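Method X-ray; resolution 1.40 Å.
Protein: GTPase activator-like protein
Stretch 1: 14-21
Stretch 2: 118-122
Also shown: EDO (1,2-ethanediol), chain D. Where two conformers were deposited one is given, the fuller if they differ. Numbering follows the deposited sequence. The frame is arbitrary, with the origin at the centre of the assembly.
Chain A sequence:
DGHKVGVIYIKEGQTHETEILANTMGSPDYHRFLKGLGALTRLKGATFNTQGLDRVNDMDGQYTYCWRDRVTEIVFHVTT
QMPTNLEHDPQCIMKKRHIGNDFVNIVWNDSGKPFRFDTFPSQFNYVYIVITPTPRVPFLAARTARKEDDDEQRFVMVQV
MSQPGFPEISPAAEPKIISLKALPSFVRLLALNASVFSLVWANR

Stretch 1, residues 14-21: QTHETEIL
Stretch 2, residues 118-122: DTFPS

The contact sets the first turn of a helix, E17 to L21, against an irregular segment, T119 to P121, with no direct hydrogen bond between them; about 270 Å² is buried in total. H16 (chi1 t) takes the N-cap, its ND1 accepting from T18 N at 3.1 Å, while E19 (chi1 p, chi2 t) folds back so that OE2 accepts from T15 N at 2.8 Å and H16 N at 3.0 Å. I20 N bonds H16 O (3.2 Å) and L21 N bonds E17 O (2.9 Å).

E17 covers most surface and sets the register, its CA 5.6 Å from that of F120. With chi1 and chi2 both t and chi3 66°, it packs closely along the other backbone: CB is 3.3 Å from T119 O, OE2 3.4 Å from F120 CA, OE1 3.6 Å from P121 CD. OE2 is hydrogen-bonded elsewhere in the structure. A water accepts from E17 N (2.9 Å) and donates to T119 O (2.7 Å).

F120, phi/psi -130/73, chi1 m, chi2 -73°, brings its ring edge to I20 as an apolar pair, CE1 lying 3.9 Å from I20 CG2. I20 (m, t) also sets CD1 3.8 Å from CG2 of T119 (phi/psi -59/-34, chi1 m). Ethanediol, probably from the crystallisation liquor, makes a second bridge: O1 donates to Q14 O and O2 to T119 OG1, each at 2.7 Å.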

# COMPACT_ATOMS: atom_id res chain seq x y z
N GLN A 14 -4.31 -0.11 -16.43
CA GLN A 14 -5.43 -0.47 -15.58
C GLN A 14 -6.14 0.72 -14.98
O GLN A 14 -5.49 1.76 -14.71
CB GLN A 14 -4.95 -1.37 -14.42
CG GLN A 14 -4.41 -2.71 -14.88
CD GLN A 14 -3.97 -3.60 -13.75
OE1 GLN A 14 -3.51 -3.18 -12.68
NE2 GLN A 14 -4.20 -4.89 -13.95
N THR A 15 -7.46 0.59 -14.84
CA THR A 15 -8.31 1.67 -14.39
C THR A 15 -9.30 1.26 -13.33
O THR A 15 -9.82 2.12 -12.64
CB THR A 15 -9.10 2.29 -15.57
OG1 THR A 15 -9.90 1.29 -16.17
CG2 THR A 15 -8.15 2.90 -16.62
N HIS A 16 -9.56 -0.06 -13.20
CA HIS A 16 -10.69 -0.54 -12.38
C HIS A 16 -10.21 -1.43 -11.26
O HIS A 16 -9.26 -2.19 -11.42
CB HIS A 16 -11.69 -1.34 -13.25
CG HIS A 16 -12.97 -1.70 -12.56
ND1 HIS A 16 -13.12 -2.83 -11.77
CD2 HIS A 16 -14.19 -1.12 -12.62
CE1 HIS A 16 -14.37 -2.89 -11.33
NE2 HIS A 16 -15.05 -1.88 -11.85
N GLU A 17 -10.87 -1.34 -10.11
CA GLU A 17 -10.47 -2.09 -8.93
C GLU A 17 -10.27 -3.58 -9.19
O GLU A 17 -9.29 -4.14 -8.69
CB GLU A 17 -11.57 -1.91 -7.90
CG GLU A 17 -11.75 -2.88 -6.79
CD GLU A 17 -12.83 -2.26 -5.87
OE1 GLU A 17 -14.03 -2.10 -6.23
OE2 GLU A 17 -12.38 -1.80 -4.89
N THR A 18 -11.18 -4.25 -9.85
CA THR A 18 -11.15 -5.70 -9.91
C THR A 18 -9.89 -6.18 -10.63
O THR A 18 -9.18 -7.05 -10.15
CB THR A 18 -12.46 -6.22 -10.54
OG1 THR A 18 -13.56 -5.59 -9.86
CG2 THR A 18 -12.58 -7.71 -10.40
N GLU A 19 -9.59 -5.58 -11.77
CA GLU A 19 -8.38 -5.99 -12.49
C GLU A 19 -7.08 -5.66 -11.73
O GLU A 19 -6.05 -6.38 -11.79
CB GLU A 19 -8.39 -5.40 -13.89
CG GLU A 19 -8.22 -3.87 -13.89
CD GLU A 19 -8.37 -3.22 -15.27
OE1 GLU A 19 -8.27 -3.96 -16.29
OE2 GLU A 19 -8.56 -1.97 -15.27
N ILE A 20 -7.09 -4.54 -11.01
CA ILE A 20 -5.92 -4.17 -10.21
C ILE A 20 -5.67 -5.17 -9.05
O ILE A 20 -4.56 -5.62 -8.81
CB ILE A 20 -6.12 -2.72 -9.65
CG1 ILE A 20 -6.07 -1.67 -10.78
CG2 ILE A 20 -5.10 -2.39 -8.56
CD1 ILE A 20 -6.63 -0.34 -10.36
N LEU A 21 -6.76 -5.57 -8.39
CA LEU A 21 -6.60 -6.48 -7.26
C LEU A 21 -6.10 -7.82 -7.77
O LEU A 21 -5.43 -8.52 -7.01
CB LEU A 21 -7.94 -6.64 -6.54
CG LEU A 21 -8.43 -5.40 -5.76
CD1 LEU A 21 -9.83 -5.67 -5.19
CD2 LEU A 21 -7.47 -4.99 -4.66
N ASP A 118 -11.66 7.54 -6.58
CA ASP A 118 -12.75 6.61 -6.42
C ASP A 118 -12.47 5.21 -6.99
O ASP A 118 -13.37 4.41 -7.16
CB ASP A 118 -14.05 7.19 -7.02
CG ASP A 118 -13.97 7.37 -8.50
OD1 ASP A 118 -12.89 7.24 -9.10
OD2 ASP A 118 -15.02 7.69 -9.11
N THR A 119 -11.17 4.93 -7.23
CA THR A 119 -10.76 3.62 -7.79
C THR A 119 -11.16 2.43 -6.95
O THR A 119 -11.48 1.40 -7.52
CB THR A 119 -9.26 3.59 -8.11
OG1 THR A 119 -8.96 4.63 -9.03
CG2 THR A 119 -8.85 2.26 -8.74
N PHE A 120 -11.17 2.56 -5.61
CA PHE A 120 -11.36 1.43 -4.73
C PHE A 120 -12.46 1.80 -3.75
O PHE A 120 -12.21 2.08 -2.56
CB PHE A 120 -10.07 1.12 -3.94
CG PHE A 120 -8.86 0.92 -4.79
CD1 PHE A 120 -8.69 -0.25 -5.55
CD2 PHE A 120 -7.86 1.83 -4.80
CE1 PHE A 120 -7.53 -0.39 -6.31
CE2 PHE A 120 -6.71 1.68 -5.55
CZ PHE A 120 -6.57 0.58 -6.32
N PRO A 121 -13.70 1.83 -4.21
CA PRO A 121 -14.77 2.38 -3.37
C PRO A 121 -14.91 1.71 -2.00
O PRO A 121 -14.98 0.52 -1.83
CB PRO A 121 -16.05 2.21 -4.22
CG PRO A 121 -15.66 1.36 -5.38
CD PRO A 121 -14.17 1.38 -5.53
N SER A 122 -14.89 2.55 -0.98
CA SER A 122 -15.04 2.12 0.37
C SER A 122 -15.26 3.34 1.20
O SER A 122 -14.47 4.31 1.10
CB SER A 122 -13.78 1.45 0.92
OG SER A 122 -14.02 1.18 2.30
C1 EDO D . -5.56 4.59 -12.65
O1 EDO D . -6.05 4.34 -13.96
C2 EDO D . -6.64 4.13 -11.70
O2 EDO D . -6.87 5.12 -10.73
O HOH W 1 -12.70 0.93 -9.92